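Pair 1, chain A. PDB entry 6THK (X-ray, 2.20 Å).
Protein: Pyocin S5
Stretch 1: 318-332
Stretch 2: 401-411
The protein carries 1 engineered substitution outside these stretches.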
# COMPACT_ATOMS: atom_id res chain seq x y z
N GLN A 318 12.70 27.49 19.20
CA GLN A 318 12.13 28.71 19.76
C GLN A 318 12.66 28.94 21.20
O GLN A 318 13.01 30.07 21.54
CB GLN A 318 10.59 28.70 19.68
CG GLN A 318 9.91 30.05 19.98
CD GLN A 318 10.42 31.22 19.16
OE1 GLN A 318 10.62 31.13 17.94
NE2 GLN A 318 10.63 32.35 19.82
N ALA A 319 12.79 27.85 22.00
CA ALA A 319 13.33 27.87 23.36
C ALA A 319 14.78 28.39 23.34
O ALA A 319 15.16 29.16 24.22
CB ALA A 319 13.27 26.48 23.97
N LEU A 320 15.56 27.99 22.30
CA LEU A 320 16.95 28.42 22.05
C LEU A 320 17.00 29.93 21.73
O LEU A 320 17.86 30.63 22.23
CB LEU A 320 17.58 27.62 20.90
CG LEU A 320 19.05 27.92 20.61
CD1 LEU A 320 19.98 27.28 21.65
CD2 LEU A 320 19.44 27.49 19.23
N GLN A 321 16.07 30.41 20.89
CA GLN A 321 16.00 31.82 20.53
C GLN A 321 15.52 32.69 21.69
O GLN A 321 15.93 33.84 21.80
CB GLN A 321 15.18 32.06 19.25
CG GLN A 321 15.85 31.56 17.94
CD GLN A 321 17.34 31.86 17.80
OE1 GLN A 321 18.16 30.96 17.58
NE2 GLN A 321 17.72 33.13 17.90
N ASP A 322 14.65 32.12 22.55
CA ASP A 322 14.11 32.77 23.74
C ASP A 322 15.18 32.83 24.83
O ASP A 322 15.15 33.73 25.67
CB ASP A 322 12.84 32.05 24.24
CG ASP A 322 11.61 32.22 23.34
OD1 ASP A 322 11.58 33.19 22.55
OD2 ASP A 322 10.69 31.36 23.42
N ALA A 323 16.14 31.88 24.81
CA ALA A 323 17.27 31.82 25.73
C ALA A 323 18.28 32.91 25.35
O ALA A 323 18.87 33.54 26.23
CB ALA A 323 17.92 30.46 25.66
N ILE A 324 18.47 33.12 24.02
CA ILE A 324 19.36 34.14 23.46
C ILE A 324 18.79 35.53 23.79
O ILE A 324 19.52 36.42 24.22
CB ILE A 324 19.61 33.88 21.95
CG1 ILE A 324 20.41 32.56 21.76
CG2 ILE A 324 20.33 35.06 21.28
CD1 ILE A 324 20.49 32.03 20.33
N LYS A 325 17.47 35.69 23.65
CA LYS A 325 16.73 36.92 23.97
C LYS A 325 16.88 37.25 25.47
O LYS A 325 17.15 38.41 25.81
CB LYS A 325 15.25 36.68 23.64
CG LYS A 325 14.35 37.90 23.58
CD LYS A 325 12.86 37.47 23.49
CE LYS A 325 12.51 36.63 22.26
NZ LYS A 325 11.18 35.97 22.39
N PHE A 326 16.75 36.24 26.35
CA PHE A 326 16.87 36.32 27.80
C PHE A 326 18.27 36.78 28.22
O PHE A 326 18.39 37.59 29.12
CB PHE A 326 16.54 34.95 28.42
CG PHE A 326 16.63 34.88 29.93
CD1 PHE A 326 15.55 35.27 30.72
CD2 PHE A 326 17.76 34.37 30.55
CE1 PHE A 326 15.61 35.17 32.11
CE2 PHE A 326 17.82 34.28 31.94
CZ PHE A 326 16.74 34.68 32.71
N THR A 327 19.32 36.23 27.57
CA THR A 327 20.71 36.61 27.83
C THR A 327 20.89 38.09 27.42
O THR A 327 21.40 38.85 28.22
CB THR A 327 21.69 35.65 27.16
OG1 THR A 327 21.37 34.32 27.54
CG2 THR A 327 23.13 35.94 27.56
N ALA A 328 20.41 38.50 26.21
CA ALA A 328 20.47 39.90 25.76
C ALA A 328 19.69 40.84 26.70
O ALA A 328 20.16 41.94 26.99
CB ALA A 328 19.92 40.03 24.35
N ASP A 329 18.54 40.39 27.19
CA ASP A 329 17.73 41.18 28.10
C ASP A 329 18.39 41.33 29.46
O ASP A 329 18.25 42.36 30.12
CB ASP A 329 16.36 40.54 28.27
CG ASP A 329 15.45 40.81 27.11
OD1 ASP A 329 15.95 41.19 26.05
OD2 ASP A 329 14.22 40.63 27.26
N PHE A 330 19.14 40.32 29.87
CA PHE A 330 19.79 40.35 31.17
C PHE A 330 20.78 41.51 31.25
O PHE A 330 20.85 42.17 32.27
CB PHE A 330 20.49 39.02 31.43
CG PHE A 330 21.34 38.99 32.66
CD1 PHE A 330 20.76 39.00 33.91
CD2 PHE A 330 22.71 38.93 32.57
CE1 PHE A 330 21.54 38.97 35.05
CE2 PHE A 330 23.49 38.89 33.70
CZ PHE A 330 22.91 38.91 34.94
N TYR A 331 21.53 41.76 30.19
CA TYR A 331 22.46 42.86 30.17
C TYR A 331 21.73 44.20 30.27
O TYR A 331 22.20 45.11 30.93
CB TYR A 331 23.34 42.83 28.93
CG TYR A 331 24.15 41.57 28.79
CD1 TYR A 331 25.14 41.26 29.70
CD2 TYR A 331 23.92 40.69 27.76
CE1 TYR A 331 25.88 40.11 29.58
CE2 TYR A 331 24.66 39.54 27.63
CZ TYR A 331 25.64 39.26 28.54
OH TYR A 331 26.37 38.11 28.41
N LYS A 332 20.60 44.32 29.59
CA LYS A 332 19.81 45.54 29.64
C LYS A 332 19.29 45.81 31.04
O LYS A 332 19.37 46.91 31.54
CB LYS A 332 18.64 45.46 28.68
CG LYS A 332 18.99 45.65 27.21
CD LYS A 332 17.76 45.49 26.34
CE LYS A 332 18.10 44.86 25.01
NZ LYS A 332 17.30 43.63 24.74
N LYS A 401 16.25 27.75 36.71
CA LYS A 401 15.60 28.15 35.48
C LYS A 401 16.43 29.16 34.69
O LYS A 401 16.43 29.12 33.45
CB LYS A 401 14.20 28.69 35.80
CG LYS A 401 13.37 29.09 34.59
CD LYS A 401 13.09 27.92 33.63
CE LYS A 401 12.21 28.37 32.50
NZ LYS A 401 10.94 28.95 33.02
N SER A 402 17.11 30.08 35.39
CA SER A 402 17.97 31.09 34.77
C SER A 402 19.23 30.45 34.24
O SER A 402 19.61 30.72 33.10
CB SER A 402 18.30 32.19 35.78
OG SER A 402 17.10 32.88 36.11
N LEU A 403 19.84 29.53 35.04
CA LEU A 403 21.03 28.79 34.61
C LEU A 403 20.76 27.93 33.35
O LEU A 403 21.64 27.82 32.50
CB LEU A 403 21.62 27.95 35.77
CG LEU A 403 22.79 26.99 35.44
CD1 LEU A 403 24.02 27.74 34.95
CD2 LEU A 403 23.15 26.12 36.65
N GLU A 404 19.55 27.37 33.19
CA GLU A 404 19.30 26.58 31.98
C GLU A 404 19.19 27.50 30.76
O GLU A 404 19.82 27.22 29.74
CB GLU A 404 18.13 25.57 32.13
CG GLU A 404 16.73 26.13 32.32
CD GLU A 404 15.63 25.09 32.19
OE1 GLU A 404 15.43 24.58 31.06
OE2 GLU A 404 14.98 24.77 33.21
N LYS A 405 18.53 28.67 30.91
CA LYS A 405 18.41 29.68 29.86
C LYS A 405 19.79 30.26 29.48
O LYS A 405 20.11 30.31 28.29
CB LYS A 405 17.44 30.79 30.29
CG LYS A 405 15.99 30.52 29.89
CD LYS A 405 15.03 31.57 30.41
CE LYS A 405 14.63 31.32 31.85
NZ LYS A 405 13.79 32.42 32.42
N PHE A 406 20.61 30.66 30.47
CA PHE A 406 21.95 31.20 30.19
C PHE A 406 22.83 30.15 29.52
O PHE A 406 23.51 30.48 28.54
CB PHE A 406 22.63 31.78 31.45
CG PHE A 406 22.04 33.08 31.96
CD1 PHE A 406 21.95 34.20 31.14
CD2 PHE A 406 21.63 33.19 33.29
CE1 PHE A 406 21.38 35.39 31.62
CE2 PHE A 406 21.07 34.39 33.77
CZ PHE A 406 20.97 35.48 32.93
N SER A 407 22.76 28.89 30.00
CA SER A 407 23.51 27.77 29.44
C SER A 407 23.14 27.51 27.98
O SER A 407 24.02 27.26 27.15
CB SER A 407 23.33 26.50 30.27
OG SER A 407 23.91 26.66 31.56
N LYS A 408 21.83 27.58 27.66
CA LYS A 408 21.34 27.41 26.30
C LYS A 408 21.89 28.56 25.42
O LYS A 408 22.53 28.27 24.41
CB LYS A 408 19.81 27.40 26.29
CG LYS A 408 19.21 26.00 26.37
CD LYS A 408 17.69 26.01 26.18
CE LYS A 408 17.09 24.64 26.39
NZ LYS A 408 15.61 24.67 26.30
N GLY A 409 21.74 29.81 25.87
CA GLY A 409 22.23 31.00 25.19
C GLY A 409 23.70 30.94 24.82
O GLY A 409 24.07 31.32 23.70
N PHE A 410 24.54 30.41 25.75
CA PHE A 410 25.99 30.22 25.57
C PHE A 410 26.33 28.91 24.85
O PHE A 410 27.49 28.68 24.51
CB PHE A 410 26.72 30.29 26.93
CG PHE A 410 26.57 31.57 27.72
CD1 PHE A 410 26.59 32.81 27.07
CD2 PHE A 410 26.49 31.55 29.11
CE1 PHE A 410 26.46 34.00 27.80
CE2 PHE A 410 26.37 32.74 29.83
CZ PHE A 410 26.36 33.95 29.18
N GLY A 411 25.33 28.07 24.61
CA GLY A 411 25.54 26.80 23.92
C GLY A 411 26.45 25.85 24.66
O GLY A 411 27.41 25.33 24.08

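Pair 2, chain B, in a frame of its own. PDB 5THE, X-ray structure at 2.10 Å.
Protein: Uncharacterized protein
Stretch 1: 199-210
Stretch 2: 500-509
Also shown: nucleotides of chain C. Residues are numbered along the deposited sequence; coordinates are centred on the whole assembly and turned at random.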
# COMPACT_ATOMS: atom_id res chain seq x y z
N VAL B 199 3.91 1.55 -22.55
CA VAL B 199 2.62 2.21 -22.71
C VAL B 199 2.03 2.55 -21.34
O VAL B 199 1.56 3.67 -21.12
CB VAL B 199 1.66 1.35 -23.54
CG1 VAL B 199 0.25 1.78 -23.30
CG2 VAL B 199 1.99 1.49 -25.04
N TYR B 200 2.07 1.60 -20.40
CA TYR B 200 1.52 1.85 -19.07
C TYR B 200 2.25 2.98 -18.36
O TYR B 200 1.62 3.85 -17.74
CB TYR B 200 1.57 0.57 -18.23
CG TYR B 200 1.11 0.72 -16.81
CD1 TYR B 200 2.01 1.04 -15.80
CD2 TYR B 200 -0.23 0.52 -16.46
CE1 TYR B 200 1.58 1.16 -14.48
CE2 TYR B 200 -0.65 0.64 -15.16
CZ TYR B 200 0.25 0.95 -14.17
OH TYR B 200 -0.20 1.07 -12.86
N ASP B 201 3.59 2.96 -18.41
CA ASP B 201 4.38 4.00 -17.75
C ASP B 201 4.01 5.38 -18.27
O ASP B 201 3.81 6.32 -17.50
CB ASP B 201 5.88 3.76 -17.97
CG ASP B 201 6.40 2.56 -17.21
OD1 ASP B 201 5.66 2.00 -16.39
OD2 ASP B 201 7.58 2.20 -17.43
N ARG B 202 3.91 5.50 -19.60
CA ARG B 202 3.58 6.78 -20.20
C ARG B 202 2.16 7.20 -19.88
O ARG B 202 1.90 8.39 -19.66
CB ARG B 202 3.79 6.69 -21.71
CG ARG B 202 3.76 8.03 -22.40
CD ARG B 202 5.03 8.79 -22.13
NE ARG B 202 5.05 10.08 -22.79
CZ ARG B 202 6.07 10.94 -22.73
NH1 ARG B 202 7.17 10.62 -22.05
NH2 ARG B 202 5.99 12.10 -23.34
N LEU B 203 1.22 6.25 -19.85
CA LEU B 203 -0.15 6.59 -19.46
C LEU B 203 -0.20 7.19 -18.06
O LEU B 203 -0.89 8.19 -17.83
CB LEU B 203 -1.04 5.36 -19.52
CG LEU B 203 -1.57 4.97 -20.89
CD1 LEU B 203 -2.37 3.70 -20.78
CD2 LEU B 203 -2.42 6.09 -21.49
N LYS B 204 0.52 6.58 -17.12
CA LYS B 204 0.54 7.11 -15.76
C LYS B 204 1.33 8.41 -15.70
O LYS B 204 0.94 9.35 -15.00
CB LYS B 204 1.11 6.06 -14.81
CG LYS B 204 0.22 4.82 -14.70
CD LYS B 204 -1.19 5.18 -14.21
CE LYS B 204 -1.97 3.93 -13.81
NZ LYS B 204 -3.35 4.24 -13.31
N TYR B 205 2.43 8.49 -16.44
CA TYR B 205 3.21 9.72 -16.49
C TYR B 205 2.36 10.89 -16.95
O TYR B 205 2.40 11.97 -16.36
CB TYR B 205 4.40 9.52 -17.43
CG TYR B 205 5.24 10.74 -17.64
CD1 TYR B 205 6.19 11.12 -16.71
CD2 TYR B 205 5.13 11.49 -18.81
CE1 TYR B 205 6.99 12.22 -16.91
CE2 TYR B 205 5.92 12.61 -19.02
CZ TYR B 205 6.85 12.96 -18.06
OH TYR B 205 7.66 14.06 -18.24
N ILE B 206 1.59 10.69 -18.01
CA ILE B 206 0.72 11.75 -18.51
C ILE B 206 -0.42 12.00 -17.54
O ILE B 206 -0.70 13.14 -17.17
CB ILE B 206 0.20 11.38 -19.90
CG1 ILE B 206 1.34 11.39 -20.92
CG2 ILE B 206 -0.91 12.31 -20.31
CD1 ILE B 206 0.99 10.63 -22.20
N THR B 207 -1.11 10.93 -17.13
CA THR B 207 -2.39 11.12 -16.47
C THR B 207 -2.23 11.41 -14.98
O THR B 207 -2.91 12.30 -14.46
CB THR B 207 -3.27 9.90 -16.71
OG1 THR B 207 -3.20 9.55 -18.10
CG2 THR B 207 -4.71 10.21 -16.35
N ASP B 208 -1.35 10.68 -14.29
CA ASP B 208 -1.07 11.02 -12.89
C ASP B 208 -0.23 12.28 -12.80
O ASP B 208 -0.61 13.28 -12.18
CB ASP B 208 -0.31 9.90 -12.17
CG ASP B 208 -1.09 8.59 -12.05
OD1 ASP B 208 -2.33 8.55 -12.25
OD2 ASP B 208 -0.41 7.59 -11.72
N LEU B 209 0.95 12.25 -13.42
CA LEU B 209 1.96 13.25 -13.10
C LEU B 209 1.69 14.58 -13.80
O LEU B 209 1.72 15.64 -13.17
CB LEU B 209 3.35 12.69 -13.44
CG LEU B 209 4.55 13.58 -13.14
CD1 LEU B 209 5.73 12.71 -12.83
CD2 LEU B 209 4.86 14.48 -14.35
N LYS B 210 1.40 14.55 -15.11
CA LYS B 210 1.15 15.80 -15.82
C LYS B 210 -0.21 16.40 -15.45
O LYS B 210 -0.29 17.58 -15.08
CB LYS B 210 1.26 15.58 -17.33
CG LYS B 210 2.69 15.40 -17.83
CD LYS B 210 3.64 16.35 -17.09
CE LYS B 210 4.68 16.99 -18.00
NZ LYS B 210 5.57 15.98 -18.61
N THR B 500 7.19 2.09 -6.82
CA THR B 500 7.04 1.52 -8.15
C THR B 500 6.40 2.52 -9.10
O THR B 500 6.85 2.67 -10.24
CB THR B 500 6.23 0.23 -8.08
OG1 THR B 500 6.95 -0.69 -7.28
CG2 THR B 500 5.99 -0.38 -9.48
N ARG B 501 5.37 3.24 -8.64
CA ARG B 501 4.76 4.23 -9.51
C ARG B 501 5.72 5.37 -9.81
O ARG B 501 5.77 5.88 -10.93
CB ARG B 501 3.47 4.77 -8.89
CG ARG B 501 2.82 5.88 -9.74
CD ARG B 501 2.46 5.35 -11.15
NE ARG B 501 1.78 4.07 -11.02
CZ ARG B 501 0.50 3.93 -10.72
NH1 ARG B 501 -0.26 5.01 -10.56
NH2 ARG B 501 -0.02 2.73 -10.56
N ALA B 502 6.51 5.79 -8.81
CA ALA B 502 7.50 6.82 -9.05
C ALA B 502 8.54 6.36 -10.07
O ALA B 502 9.04 7.16 -10.85
CB ALA B 502 8.17 7.22 -7.73
N THR B 503 8.86 5.06 -10.07
CA THR B 503 9.74 4.48 -11.08
C THR B 503 9.13 4.58 -12.47
O THR B 503 9.82 4.93 -13.43
CB THR B 503 10.06 3.04 -10.71
OG1 THR B 503 10.67 3.00 -9.41
CG2 THR B 503 10.99 2.40 -11.72
N CYS B 504 7.83 4.26 -12.60
CA CYS B 504 7.12 4.53 -13.86
C CYS B 504 7.38 5.94 -14.36
O CYS B 504 7.69 6.16 -15.53
CB CYS B 504 5.61 4.33 -13.68
SG CYS B 504 5.11 2.66 -13.30
N PHE B 505 7.23 6.93 -13.47
CA PHE B 505 7.42 8.32 -13.87
C PHE B 505 8.85 8.55 -14.33
O PHE B 505 9.09 9.19 -15.36
CB PHE B 505 7.09 9.27 -12.71
CG PHE B 505 5.67 9.17 -12.21
CD1 PHE B 505 4.65 8.72 -13.03
CD2 PHE B 505 5.38 9.55 -10.91
CE1 PHE B 505 3.34 8.65 -12.56
CE2 PHE B 505 4.07 9.48 -10.43
CZ PHE B 505 3.05 9.04 -11.26
N PHE B 506 9.83 8.04 -13.56
CA PHE B 506 11.23 8.21 -13.92
C PHE B 506 11.50 7.61 -15.30
O PHE B 506 12.12 8.25 -16.16
CB PHE B 506 12.12 7.57 -12.86
CG PHE B 506 13.60 7.72 -13.13
CD1 PHE B 506 14.25 6.90 -14.05
CD2 PHE B 506 14.35 8.65 -12.43
CE1 PHE B 506 15.60 7.04 -14.29
CE2 PHE B 506 15.70 8.78 -12.66
CZ PHE B 506 16.32 7.98 -13.59
N LYS B 507 11.02 6.38 -15.51
CA LYS B 507 11.28 5.65 -16.75
C LYS B 507 10.59 6.29 -17.95
O LYS B 507 11.14 6.30 -19.05
CB LYS B 507 10.85 4.19 -16.59
CG LYS B 507 11.82 3.36 -15.77
CD LYS B 507 11.22 1.99 -15.40
CE LYS B 507 10.67 1.26 -16.62
NZ LYS B 507 11.74 0.74 -17.50
N ALA B 508 9.37 6.81 -17.77
CA ALA B 508 8.64 7.38 -18.90
C ALA B 508 9.31 8.63 -19.46
O ALA B 508 9.07 8.99 -20.62
CB ALA B 508 7.20 7.71 -18.51
N GLY B 509 10.13 9.31 -18.67
CA GLY B 509 10.75 10.54 -19.12
C GLY B 509 12.24 10.40 -19.33
O GLY B 509 12.91 11.35 -19.73
OP3 U C 1 -2.55 0.84 -11.74
P U C 1 -3.84 0.54 -12.40
OP1 U C 1 -4.35 1.77 -13.06
OP2 U C 1 -4.73 -0.13 -11.44
O5' U C 1 -3.55 -0.46 -13.58
C5' U C 1 -3.42 -1.86 -13.35
C4' U C 1 -3.62 -2.59 -14.65
O4' U C 1 -2.57 -2.21 -15.58
C3' U C 1 -3.61 -4.11 -14.56
O3' U C 1 -4.64 -4.62 -15.40
C2' U C 1 -2.23 -4.49 -15.09
O2' U C 1 -2.16 -5.77 -15.68
C1' U C 1 -1.97 -3.38 -16.12
N1 U C 1 -0.54 -3.11 -16.34
C2 U C 1 -0.05 -3.23 -17.62
O2 U C 1 -0.77 -3.50 -18.55
N3 U C 1 1.30 -2.99 -17.77
C4 U C 1 2.19 -2.65 -16.77
O4 U C 1 3.37 -2.45 -17.05
C5 U C 1 1.61 -2.56 -15.46
C6 U C 1 0.31 -2.80 -15.30
O HOH W 1 -3.23 6.27 -11.16

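In both pairs two helices cross almost at right angles, at -100° in pair 1 and -98° in pair 2, with axes approaching to 7.8 Å and 8.3 Å. Fourteen central residues superpose with an RMSD of 0.7 Å. The backbones come close at equivalent places: Ala A323 CA lies 4.8 Å from Lys A405 CA, and Asp B201 CA lies 4.8 Å from the matching Cys B504 CA. One matched position is small in both pairs, Gly A409 and Ala B508, while Ala A323 is matched by Asp B201.

In pair 1, Ala A323 CB rests 3.4 Å from Lys A405 O, almost on the facing backbone. A CB on Gly A409 would clash with Thr A327 OG1, whose hydroxyl also donates a hydrogen bond within its own helix, from Thr A327 OG1 to Ala A323 O at 2.9 Å. In pair 2 the threonine's counterpart is Tyr B205. Thr A327 CG2 and Tyr B205 CG leave in the same direction, and OG1 is the threonine's extra branch; Tyr B205 CB packs 3.5 Å from Ala B508 CB. Asp B201 stands at the alanine's position and points toward the other helix, with Asp B201 OD1 3.2 Å from Cys B504 SG.

One large residue recurs in place: Phe A406 matches Phe B505, their side-chain centres 1.2 Å apart, and each buries over 90 Å² against the opposite helix. Its surroundings differ. Phe A406 meets Phe A326 obliquely and turns its edge to the face of Phe A330, with Phe A406 CZ 3.5 Å from Phe A330 CG. Phe B505 instead receives Leu B209 over one face, Leu B209 CD1 lying 3.6 Å from Phe B505 CG.

The greatest divergence lies where pair 1 has its aromatic cluster. Phe A326 and Phe A330 are matched by Lys B204 and Asp B208, and Ser A402 by Arg B501. In pair 1, Lys A405 lays its aliphatic chain over Phe A326, Lys A405 CD sitting 3.7 Å from the ring centroid, and its NZ makes an off-centre cation-pi contact with the same ring. No hydrogen bond joins the two stretches. Pair 2 is polar here: Arg B501 NH1 forms a salt bridge with Asp B208 OD2 at 2.8 Å, and a water accepts from Lys B204 NZ and donates to Asp B208 OD1. The nucleotide's phosphate draws on this cluster, through a hydrogen bond from Lys B204 NZ to OP1 of U1 at 2.7 Å.

What the two share is a near-perpendicular crossing with a phenylalanine at the same position and a glycine or alanine at another; beside it, one pair is aromatic and the other charged.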